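Long-range contacts in D-isomer specific 2-hydroxyacid dehydrogenase NAD-binding (Xanthobacter autotrophicus, PDB 4XA8), which binds NADPH and probably works as an NAD(P)-dependent oxidoreductase of the D-isomer specific 2-hydroxyacid dehydrogenase family: residues A9-S14 with R53-W58; K72-L77 with V93-L98; L116-D121 with E255-V260; S199-V204 with K229-A234. All blocks are in the same frame, centred on the assembly; numbering follows the deposited sequence.

Contact 1. Residues A9-S14 with R53-W58; sequences ALVFYS and RYALVW
Phe12 and Leu56 lie side by side on neighbouring parallel strands, pointing the same way, and carry the C-terminal half of one buried sheet face, which suits a flat ring and a branched chain. Phe12 holds CG anti to its backbone N (chi1 180°), as does Leu56, so that methyl CD2 of Leu56 meets the ring edge at Phe12 CD2, 3.7 Å away. An alanine at Phe12 would remove this ring and would probably leave Leu56 CD2 less tightly packed. Further back on that face, Tyr54 stands beside Leu10, with ring atom CD2 4.3 Å from Leu10 CB. Beta-branched Val11 and Val57 and small Ala55 share the other face with Tyr13; Val11 CG1, in the crowded position between N and carbonyl carbon, lies 3.8 Å from Ala55 CB. Trp58 O lies in plane at the Tyr13 ring edge, 3.6 Å from Tyr13 CD1. The parallel ladder begins with Ala9 O taking both Arg53 N and Tyr54 N; Val11 N then gives a nearly straight bond to Tyr54 O (2.9 Å). Strand 9-13 is flanked by strand 34-37 and strand 52-57 by strand 73-76, while helix 290-306 packs on Tyr54 and Leu56, and Trp22 meets the Phe12 ring.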
# COMPACT_ATOMS: atom_id res chain seq x y z
N ALA A 9 -10.42 12.18 -39.06
CA ALA A 9 -10.81 12.31 -37.64
C ALA A 9 -10.46 11.06 -36.83
O ALA A 9 -10.40 9.93 -37.36
CB ALA A 9 -12.30 12.60 -37.51
N LEU A 10 -10.19 11.28 -35.55
CA LEU A 10 -10.08 10.19 -34.60
C LEU A 10 -11.34 10.08 -33.77
O LEU A 10 -11.83 11.09 -33.24
CB LEU A 10 -8.91 10.43 -33.64
CG LEU A 10 -8.68 9.28 -32.65
CD1 LEU A 10 -7.20 9.13 -32.34
CD2 LEU A 10 -9.50 9.52 -31.38
N VAL A 11 -11.84 8.86 -33.62
CA VAL A 11 -12.96 8.56 -32.73
C VAL A 11 -12.47 7.78 -31.51
O VAL A 11 -11.69 6.84 -31.64
CB VAL A 11 -14.10 7.76 -33.44
CG1 VAL A 11 -13.65 6.35 -33.82
CG2 VAL A 11 -15.31 7.65 -32.54
N PHE A 12 -12.95 8.19 -30.34
CA PHE A 12 -12.64 7.58 -29.06
C PHE A 12 -13.86 6.86 -28.48
O PHE A 12 -14.98 7.44 -28.41
CB PHE A 12 -12.32 8.71 -28.06
CG PHE A 12 -11.97 8.23 -26.68
CD1 PHE A 12 -12.95 8.00 -25.73
CD2 PHE A 12 -10.64 8.01 -26.32
CE1 PHE A 12 -12.61 7.60 -24.44
CE2 PHE A 12 -10.31 7.57 -25.04
CZ PHE A 12 -11.31 7.40 -24.10
N TYR A 13 -13.65 5.63 -28.03
CA TYR A 13 -14.67 4.94 -27.26
C TYR A 13 -14.07 4.21 -26.05
O TYR A 13 -13.20 3.33 -26.18
CB TYR A 13 -15.49 3.93 -28.09
CG TYR A 13 -16.60 3.33 -27.26
CD1 TYR A 13 -16.35 2.25 -26.43
CD2 TYR A 13 -17.88 3.88 -27.25
CE1 TYR A 13 -17.34 1.72 -25.61
CE2 TYR A 13 -18.89 3.35 -26.45
CZ TYR A 13 -18.61 2.26 -25.63
OH TYR A 13 -19.58 1.71 -24.81
N SER A 14 -14.59 4.52 -24.87
CA SER A 14 -14.32 3.65 -23.71
C SER A 14 -15.33 3.90 -22.58
O SER A 14 -15.64 5.04 -22.29
CB SER A 14 -12.91 3.85 -23.20
OG SER A 14 -12.71 3.11 -21.98
N ARG A 53 -10.97 8.11 -39.47
CA ARG A 53 -9.95 7.23 -40.01
C ARG A 53 -9.14 6.49 -38.95
O ARG A 53 -8.45 5.53 -39.24
CB ARG A 53 -9.04 8.04 -40.93
CG ARG A 53 -9.78 8.56 -42.15
CD ARG A 53 -8.94 9.55 -42.92
NE ARG A 53 -7.98 8.89 -43.79
CZ ARG A 53 -7.11 9.53 -44.58
NH1 ARG A 53 -7.07 10.86 -44.60
NH2 ARG A 53 -6.27 8.83 -45.34
N TYR A 54 -9.28 6.92 -37.71
CA TYR A 54 -8.58 6.29 -36.60
C TYR A 54 -9.58 6.06 -35.47
O TYR A 54 -10.48 6.88 -35.27
CB TYR A 54 -7.41 7.19 -36.16
CG TYR A 54 -6.84 8.03 -37.30
CD1 TYR A 54 -6.03 7.47 -38.30
CD2 TYR A 54 -7.14 9.39 -37.40
CE1 TYR A 54 -5.52 8.23 -39.33
CE2 TYR A 54 -6.65 10.16 -38.44
CZ TYR A 54 -5.85 9.58 -39.40
OH TYR A 54 -5.38 10.35 -40.42
N ALA A 55 -9.44 4.92 -34.79
CA ALA A 55 -10.26 4.58 -33.62
C ALA A 55 -9.39 4.19 -32.42
O ALA A 55 -8.56 3.29 -32.51
CB ALA A 55 -11.23 3.45 -33.98
N LEU A 56 -9.58 4.92 -31.32
CA LEU A 56 -8.94 4.63 -30.05
C LEU A 56 -10.01 4.10 -29.11
O LEU A 56 -10.93 4.83 -28.76
CB LEU A 56 -8.31 5.91 -29.49
CG LEU A 56 -7.70 5.85 -28.08
CD1 LEU A 56 -6.55 4.88 -28.11
CD2 LEU A 56 -7.25 7.26 -27.69
N VAL A 57 -9.93 2.83 -28.75
CA VAL A 57 -11.07 2.17 -28.13
C VAL A 57 -10.73 1.19 -27.01
O VAL A 57 -9.63 0.59 -26.97
CB VAL A 57 -11.89 1.36 -29.17
CG1 VAL A 57 -12.40 2.22 -30.30
CG2 VAL A 57 -11.07 0.21 -29.71
N TRP A 58 -11.70 1.01 -26.11
CA TRP A 58 -11.72 -0.14 -25.20
C TRP A 58 -13.11 -0.84 -25.24
O TRP A 58 -14.14 -0.23 -24.96
CB TRP A 58 -11.35 0.27 -23.78
CG TRP A 58 -11.27 -0.88 -22.83
CD1 TRP A 58 -12.26 -1.32 -21.99
CD2 TRP A 58 -10.16 -1.78 -22.65
NE1 TRP A 58 -11.81 -2.40 -21.26
CE2 TRP A 58 -10.54 -2.71 -21.66
CE3 TRP A 58 -8.89 -1.89 -23.23
CZ2 TRP A 58 -9.68 -3.74 -21.22
CZ3 TRP A 58 -8.04 -2.91 -22.80
CH2 TRP A 58 -8.44 -3.82 -21.80

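Contact 2. Residues K72-L77 with V93-L98; sequences KLVINL and VPVTRL
Two donors of one residue grip Val74 O: Thr96 N at 2.8 Å and Thr96 OG1 at 3.0 Å. The hydroxyl sits in the carbonyl plane on a lone pair, whereas the amide comes in closer to the C=O axis. The setting is a parallel beta pair within a five-stranded parallel sheet, where strand 95-97 is the outermost strand of this chain at its side. Threonine suits the place because its branched CB fits a strand and its hydroxyl can turn back on the neighbouring strand. With chi1 52°, OG1 takes the crowded position between N and carbonyl carbon, which aims it at Val74 O and leaves CG2 anti to the carbonyl carbon. The ladder continues on both sides of this double grip, through Val74 N to Pro94 O, almost straight at 177°, and through Asn76 N to Thr96 O.

Ile75 lies alongside Thr96, pointing the same way, so its CG1 rests 3.4 Å from Thr96 OG1 and lines the hydroxyl with hydrocarbon. Leu98 crosses Ile75 at about a right angle. Pro94 has no N-H, so it cannot give Lys72 O the ladder's next bond; Lys72 O meets its CD instead. Helix 290-306 packs over Pro94, Thr96 and Leu98. Arg97, whose CB belongs to the face of Val74 and Val95, is an NADPH-binding residue, so this edge strand leads to the cofactor site. At the far end, CD2 of Leu98 touches CG2 of Ile75 at 3.6 Å.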
# COMPACT_ATOMS: atom_id res chain seq x y z
N LYS A 72 -8.55 3.36 -40.94
CA LYS A 72 -7.20 2.97 -41.37
C LYS A 72 -6.33 2.39 -40.26
O LYS A 72 -5.30 1.76 -40.55
CB LYS A 72 -6.51 4.20 -41.99
CG LYS A 72 -7.24 4.74 -43.25
CD LYS A 72 -6.29 5.17 -44.35
CE LYS A 72 -7.01 5.27 -45.69
NZ LYS A 72 -6.17 4.90 -46.86
N LEU A 73 -6.76 2.62 -39.01
CA LEU A 73 -5.95 2.36 -37.83
C LEU A 73 -6.85 2.20 -36.60
O LEU A 73 -7.73 3.02 -36.35
CB LEU A 73 -4.96 3.52 -37.62
CG LEU A 73 -4.06 3.47 -36.37
CD1 LEU A 73 -3.20 2.21 -36.42
CD2 LEU A 73 -3.17 4.71 -36.27
N VAL A 74 -6.65 1.11 -35.85
CA VAL A 74 -7.24 0.95 -34.53
C VAL A 74 -6.15 0.95 -33.47
O VAL A 74 -5.07 0.38 -33.67
CB VAL A 74 -8.04 -0.36 -34.42
CG1 VAL A 74 -8.53 -0.58 -33.00
CG2 VAL A 74 -9.21 -0.29 -35.36
N ILE A 75 -6.46 1.61 -32.35
CA ILE A 75 -5.56 1.67 -31.21
C ILE A 75 -6.34 1.20 -29.98
O ILE A 75 -7.35 1.77 -29.62
CB ILE A 75 -5.01 3.10 -30.94
CG1 ILE A 75 -4.45 3.76 -32.21
CG2 ILE A 75 -3.94 3.03 -29.86
CD1 ILE A 75 -5.40 4.73 -32.90
N ASN A 76 -5.87 0.13 -29.35
CA ASN A 76 -6.52 -0.43 -28.19
C ASN A 76 -6.01 0.27 -26.92
O ASN A 76 -4.81 0.40 -26.73
CB ASN A 76 -6.27 -1.95 -28.15
CG ASN A 76 -7.17 -2.67 -27.16
OD1 ASN A 76 -6.69 -3.34 -26.25
ND2 ASN A 76 -8.46 -2.52 -27.31
N LEU A 77 -6.91 0.71 -26.05
CA LEU A 77 -6.52 1.49 -24.85
C LEU A 77 -5.91 0.67 -23.71
O LEU A 77 -6.43 0.67 -22.60
CB LEU A 77 -7.70 2.29 -24.28
CG LEU A 77 -8.07 3.57 -24.98
CD1 LEU A 77 -9.52 3.99 -24.73
CD2 LEU A 77 -7.09 4.65 -24.53
N VAL A 93 -7.36 -3.88 -40.98
CA VAL A 93 -6.42 -2.76 -40.79
C VAL A 93 -5.46 -3.01 -39.63
O VAL A 93 -5.71 -3.89 -38.80
CB VAL A 93 -7.15 -1.41 -40.54
CG1 VAL A 93 -8.16 -1.13 -41.65
CG2 VAL A 93 -7.83 -1.38 -39.18
N PRO A 94 -4.37 -2.23 -39.56
CA PRO A 94 -3.48 -2.34 -38.41
C PRO A 94 -4.19 -2.05 -37.07
O PRO A 94 -5.01 -1.12 -36.98
CB PRO A 94 -2.41 -1.29 -38.68
CG PRO A 94 -2.51 -0.95 -40.12
CD PRO A 94 -3.92 -1.22 -40.53
N VAL A 95 -3.85 -2.87 -36.08
CA VAL A 95 -4.33 -2.75 -34.73
C VAL A 95 -3.12 -2.58 -33.83
O VAL A 95 -2.19 -3.38 -33.86
CB VAL A 95 -5.13 -4.01 -34.31
CG1 VAL A 95 -5.67 -3.86 -32.90
CG2 VAL A 95 -6.27 -4.21 -35.30
N THR A 96 -3.11 -1.52 -33.05
CA THR A 96 -1.99 -1.24 -32.18
C THR A 96 -2.44 -1.24 -30.73
O THR A 96 -3.65 -1.10 -30.43
CB THR A 96 -1.37 0.12 -32.52
OG1 THR A 96 -2.40 1.12 -32.54
CG2 THR A 96 -0.67 0.07 -33.87
N ARG A 97 -1.47 -1.43 -29.86
CA ARG A 97 -1.65 -1.28 -28.44
C ARG A 97 -0.75 -0.13 -28.01
O ARG A 97 0.10 0.34 -28.78
CB ARG A 97 -1.32 -2.58 -27.70
CG ARG A 97 0.15 -2.76 -27.35
CD ARG A 97 0.52 -4.21 -27.12
NE ARG A 97 1.97 -4.33 -27.06
CZ ARG A 97 2.79 -4.27 -28.11
NH1 ARG A 97 2.32 -4.10 -29.35
NH2 ARG A 97 4.10 -4.38 -27.93
N LEU A 98 -0.96 0.36 -26.80
CA LEU A 98 -0.12 1.40 -26.26
C LEU A 98 1.10 0.73 -25.62
O LEU A 98 1.00 -0.33 -25.00
CB LEU A 98 -0.86 2.25 -25.25
CG LEU A 98 -2.21 2.77 -25.73
CD1 LEU A 98 -2.94 3.36 -24.53
CD2 LEU A 98 -2.06 3.74 -26.88

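Contact 3. Residues L116-D121 with E255-V260; sequences LRHARD and EATLDV
His118 leaves the last turn of helix 103-119 with CB directed at strand 253-258, and chi1 of -70° sets CG anti to the carbonyl carbon. CB comes no nearer than 4.0 Å to Glu255 OE1, and CG faces the same oxygen at 3.7 Å. The ring then divides its work between two neighbours. ND1 donates to Glu255 OE1 over 2.7 Å, a nearly straight bond (173°) that lies in the ring plane and uses the oxygen's anti lone pair, although the carboxylate is turned 55° from the ring. CE1 lies between the two partners, 3.5 Å from Thr257 OG1, and CD2 faces the same hydroxyl at 3.6 Å. At the tip, NE2 hydrogen-bonds Thr257 OG1, also at 2.7 Å, and either atom could be the donor. Histidine suits this buried place because a nitrogen on each side of the ring lets one residue span two alternate side chains of the strand. The carboxylate might favour a protonated imidazole, though the charges of Lys229 and Arg117 would work against it.

Arg117 runs extended beside it, and water 1 at its guanidinium edge joins NH1 to Ala256 O. Water 2 links Asp121 OD1 with Glu255 OE2. Lys229 forms salt bridges to both acids, which would ease their repulsion, and Arg120 donates to Leu284 O of the second subunit. The helix ends in a Schellman motif with Asp121, at positive phi, as its C-prime residue. A His-carboxylate hydrogen bond thus fastens this helix end to a strand of the Rossmann-type NAD-binding domain, the strand that runs on to the NADPH-binding Asp259.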
# COMPACT_ATOMS: atom_id res chain seq x y z
N LEU A 116 0.60 -5.37 0.60
CA LEU A 116 0.89 -4.81 1.96
C LEU A 116 -0.41 -4.54 2.75
O LEU A 116 -0.49 -4.76 3.97
CB LEU A 116 1.72 -3.51 1.87
CG LEU A 116 3.16 -3.64 1.39
CD1 LEU A 116 3.79 -2.29 1.05
CD2 LEU A 116 3.90 -4.34 2.48
N ARG A 117 -1.42 -4.12 2.02
CA ARG A 117 -2.70 -3.81 2.63
C ARG A 117 -3.25 -5.12 3.30
O ARG A 117 -3.71 -5.10 4.43
CB ARG A 117 -3.63 -3.21 1.60
CG ARG A 117 -5.08 -3.03 1.95
CD ARG A 117 -5.93 -2.33 0.86
NE ARG A 117 -7.25 -2.16 1.46
CZ ARG A 117 -8.19 -3.07 1.50
NH1 ARG A 117 -8.02 -4.24 0.91
NH2 ARG A 117 -9.32 -2.84 2.17
N HIS A 118 -3.18 -6.25 2.61
CA HIS A 118 -3.61 -7.53 3.20
C HIS A 118 -2.66 -8.10 4.26
O HIS A 118 -3.11 -8.61 5.28
CB HIS A 118 -3.87 -8.57 2.10
CG HIS A 118 -5.09 -8.26 1.30
ND1 HIS A 118 -6.36 -8.27 1.84
CD2 HIS A 118 -5.24 -7.87 0.01
CE1 HIS A 118 -7.23 -7.93 0.91
NE2 HIS A 118 -6.58 -7.70 -0.20
N ALA A 119 -1.37 -8.03 4.00
CA ALA A 119 -0.37 -8.57 4.91
C ALA A 119 -0.41 -7.82 6.25
O ALA A 119 -0.16 -8.43 7.25
CB ALA A 119 1.02 -8.46 4.30
N ARG A 120 -0.67 -6.51 6.26
CA ARG A 120 -0.77 -5.77 7.53
C ARG A 120 -2.17 -5.75 8.12
O ARG A 120 -2.38 -5.12 9.13
CB ARG A 120 -0.21 -4.36 7.38
CG ARG A 120 1.24 -4.31 6.87
CD ARG A 120 2.20 -5.15 7.68
NE ARG A 120 2.05 -4.90 9.10
CZ ARG A 120 2.68 -3.95 9.80
NH1 ARG A 120 3.58 -3.13 9.24
NH2 ARG A 120 2.41 -3.85 11.11
N ASP A 121 -3.11 -6.48 7.50
CA ASP A 121 -4.49 -6.60 7.97
C ASP A 121 -5.20 -5.26 7.98
O ASP A 121 -6.09 -5.01 8.84
CB ASP A 121 -4.53 -7.26 9.37
CG ASP A 121 -4.31 -8.77 9.30
OD1 ASP A 121 -4.99 -9.48 8.53
OD2 ASP A 121 -3.43 -9.27 9.99
N GLU A 255 -10.64 -12.24 2.45
CA GLU A 255 -10.71 -10.88 1.93
C GLU A 255 -10.09 -10.79 0.55
O GLU A 255 -9.33 -11.66 0.15
CB GLU A 255 -10.05 -9.85 2.92
CG GLU A 255 -8.78 -10.30 3.56
CD GLU A 255 -8.21 -9.34 4.63
OE1 GLU A 255 -7.12 -8.79 4.38
OE2 GLU A 255 -8.82 -9.14 5.72
N ALA A 256 -10.45 -9.75 -0.19
CA ALA A 256 -10.01 -9.59 -1.53
C ALA A 256 -9.90 -8.13 -1.92
O ALA A 256 -10.54 -7.22 -1.32
CB ALA A 256 -10.98 -10.30 -2.49
N THR A 257 -9.05 -7.93 -2.93
CA THR A 257 -8.85 -6.67 -3.60
C THR A 257 -8.94 -6.99 -5.12
O THR A 257 -8.16 -7.79 -5.67
CB THR A 257 -7.53 -5.94 -3.23
OG1 THR A 257 -7.45 -5.69 -1.80
CG2 THR A 257 -7.40 -4.64 -3.98
N LEU A 258 -9.94 -6.38 -5.77
CA LEU A 258 -10.32 -6.75 -7.14
C LEU A 258 -10.32 -5.47 -7.97
O LEU A 258 -11.05 -4.53 -7.65
CB LEU A 258 -11.70 -7.41 -7.16
CG LEU A 258 -11.87 -8.64 -6.26
CD1 LEU A 258 -13.34 -9.01 -6.28
CD2 LEU A 258 -10.97 -9.79 -6.70
N ASP A 259 -9.46 -5.43 -8.99
CA ASP A 259 -9.29 -4.27 -9.88
C ASP A 259 -9.92 -4.45 -11.27
O ASP A 259 -9.91 -3.51 -12.07
CB ASP A 259 -7.79 -3.98 -10.09
CG ASP A 259 -7.52 -2.64 -10.71
OD1 ASP A 259 -8.07 -1.64 -10.23
OD2 ASP A 259 -6.71 -2.56 -11.66
N VAL A 260 -10.41 -5.65 -11.55
CA VAL A 260 -10.89 -6.05 -12.85
C VAL A 260 -12.07 -7.05 -12.66
O VAL A 260 -12.12 -7.75 -11.64
CB VAL A 260 -9.81 -6.76 -13.67
CG1 VAL A 260 -8.60 -5.87 -13.95
CG2 VAL A 260 -9.33 -8.03 -12.93
O HOH W 1 -10.07 -5.98 1.11
O HOH W 2 -7.52 -7.89 7.82

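Contact 4. Residues S199-V204 with K229-A234; sequences SEIVVV and KFINVA
Valines and isoleucines on two parallel strands interdigitate here, with a phenylalanine ring supplying the broad surface on one face. Val202 places CG1 in the crowded position between its N and carbonyl carbon (chi1 66°), which pushes this methyl against Phe230 CD2 at 3.5 Å. Val204 crosses the same ring obliquely, its CG2 lying 3.7 Å from Phe230 CZ, so the two methyls share one side of the phenylalanine. On the opposite face Ile231 sends CD1 between Ile201 CG2, 3.8 Å away, and Val203 CG2, 4.0 Å away, filling the dip between two alternate residues of the facing strand. Beta-branched residues suit such a sheet because their methyls broaden the side chain close to the backbone.

At the end of the strand, Asn232 holds CG anti to its N, and its OD1 accepts from Ala234 N at 3.2 Å, an Asx turn in which the donor stands above the carbonyl plane. OD1 also rests against Val204 CB. A leucine at Asn232 would lose this acceptor and would probably loosen the turn that presents Val233 and Ala234, both NADPH-binding residues. Val204 O takes a bond from Val233 N (3.2 Å), and Val204 CG1 packs on the methyl of Ala234.

Strands 201-204 and 228-232 belong to a beta-alpha-beta unit with helix 218-223. Strand 146-150 pairs with the first and strand 253-258 with the second, while helix 103-119 covers Val203 and Ile231.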
# COMPACT_ATOMS: atom_id res chain seq x y z
N SER A 199 0.00 -20.62 -0.62
CA SER A 199 -0.10 -19.14 -0.77
C SER A 199 -1.16 -18.57 0.17
O SER A 199 -2.37 -18.74 -0.06
CB SER A 199 -0.47 -18.78 -2.20
OG SER A 199 0.53 -19.16 -3.14
N GLU A 200 -0.73 -17.85 1.20
CA GLU A 200 -1.64 -17.13 2.07
C GLU A 200 -2.29 -15.92 1.39
O GLU A 200 -3.46 -15.64 1.64
CB GLU A 200 -0.91 -16.64 3.34
CG GLU A 200 -1.87 -16.00 4.31
CD GLU A 200 -1.23 -15.50 5.60
OE1 GLU A 200 -0.17 -16.01 6.04
OE2 GLU A 200 -1.80 -14.58 6.18
N ILE A 201 -1.52 -15.21 0.58
CA ILE A 201 -2.02 -14.11 -0.26
C ILE A 201 -1.74 -14.51 -1.68
O ILE A 201 -0.59 -14.93 -2.00
CB ILE A 201 -1.31 -12.78 0.06
CG1 ILE A 201 -1.52 -12.41 1.53
CG2 ILE A 201 -1.80 -11.65 -0.80
CD1 ILE A 201 -0.62 -11.33 2.04
N VAL A 202 -2.72 -14.39 -2.57
CA VAL A 202 -2.44 -14.76 -3.96
C VAL A 202 -2.73 -13.56 -4.87
O VAL A 202 -3.68 -12.80 -4.64
CB VAL A 202 -3.20 -16.06 -4.40
CG1 VAL A 202 -4.68 -15.82 -4.42
CG2 VAL A 202 -2.79 -16.53 -5.79
N VAL A 203 -1.84 -13.33 -5.85
CA VAL A 203 -2.00 -12.19 -6.83
C VAL A 203 -2.18 -12.76 -8.22
O VAL A 203 -1.27 -13.38 -8.79
CB VAL A 203 -0.83 -11.19 -6.82
CG1 VAL A 203 -1.19 -9.96 -7.62
CG2 VAL A 203 -0.43 -10.80 -5.42
N VAL A 204 -3.36 -12.56 -8.79
CA VAL A 204 -3.60 -13.01 -10.17
C VAL A 204 -3.05 -11.98 -11.18
O VAL A 204 -3.54 -10.83 -11.26
CB VAL A 204 -5.08 -13.18 -10.48
CG1 VAL A 204 -5.27 -13.76 -11.89
CG2 VAL A 204 -5.74 -14.10 -9.46
N LYS A 229 -6.14 -14.63 1.20
CA LYS A 229 -6.41 -13.28 0.71
C LYS A 229 -6.11 -13.20 -0.80
O LYS A 229 -5.07 -13.63 -1.25
CB LYS A 229 -5.60 -12.29 1.52
CG LYS A 229 -5.95 -12.47 3.02
CD LYS A 229 -4.89 -12.04 3.98
CE LYS A 229 -5.41 -11.95 5.42
NZ LYS A 229 -5.12 -10.56 5.96
N PHE A 230 -7.07 -12.67 -1.57
CA PHE A 230 -7.09 -12.80 -3.03
C PHE A 230 -7.06 -11.41 -3.70
O PHE A 230 -7.87 -10.54 -3.39
CB PHE A 230 -8.37 -13.54 -3.39
CG PHE A 230 -8.48 -13.95 -4.82
CD1 PHE A 230 -9.07 -13.10 -5.74
CD2 PHE A 230 -8.05 -15.20 -5.24
CE1 PHE A 230 -9.21 -13.46 -7.06
CE2 PHE A 230 -8.21 -15.58 -6.58
CZ PHE A 230 -8.78 -14.71 -7.48
N ILE A 231 -6.10 -11.20 -4.61
CA ILE A 231 -5.91 -9.95 -5.32
C ILE A 231 -5.99 -10.26 -6.83
O ILE A 231 -5.26 -11.14 -7.31
CB ILE A 231 -4.55 -9.36 -5.03
CG1 ILE A 231 -4.46 -8.99 -3.55
CG2 ILE A 231 -4.27 -8.13 -5.90
CD1 ILE A 231 -3.04 -8.83 -3.09
N ASN A 232 -6.86 -9.55 -7.56
CA ASN A 232 -6.97 -9.75 -9.05
C ASN A 232 -6.68 -8.47 -9.79
O ASN A 232 -7.42 -7.50 -9.63
CB ASN A 232 -8.33 -10.22 -9.46
CG ASN A 232 -8.35 -10.73 -10.89
OD1 ASN A 232 -7.30 -10.87 -11.52
ND2 ASN A 232 -9.54 -10.97 -11.42
N VAL A 233 -5.56 -8.46 -10.54
CA VAL A 233 -5.18 -7.31 -11.36
C VAL A 233 -5.01 -7.74 -12.83
O VAL A 233 -4.50 -6.97 -13.62
CB VAL A 233 -3.91 -6.60 -10.86
CG1 VAL A 233 -4.17 -5.94 -9.47
CG2 VAL A 233 -2.74 -7.56 -10.74
N ALA A 234 -5.45 -8.93 -13.21
CA ALA A 234 -5.23 -9.41 -14.58
C ALA A 234 -6.42 -9.01 -15.43
O ALA A 234 -6.41 -7.99 -16.06
CB ALA A 234 -5.06 -10.91 -14.61
O HOH W 3 -2.14 -11.92 5.52

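From the N terminus, contact 1 closes the first loop, pairing 9-14 with 53-58 across an intervening helix and strand. Contact 2 follows in series with a shorter loop, and as strands 52-57 and 73-76 are neighbours, the two contacts lie in one parallel sheet. The chain then crosses to the other side of its centre, where helix 103-119 opens contact 3, the longest closure, ending at 255-260. Contact 4 opens and closes within that span, so it is nested and none of the four cross. Contacts 3 and 4 share the seven-stranded sheet of the NAD-binding domain and meet through Lys229 and through the adjacent strands 228-232 and 253-258, whereas their centres lie more than 30 Å from those of contacts 1 and 2.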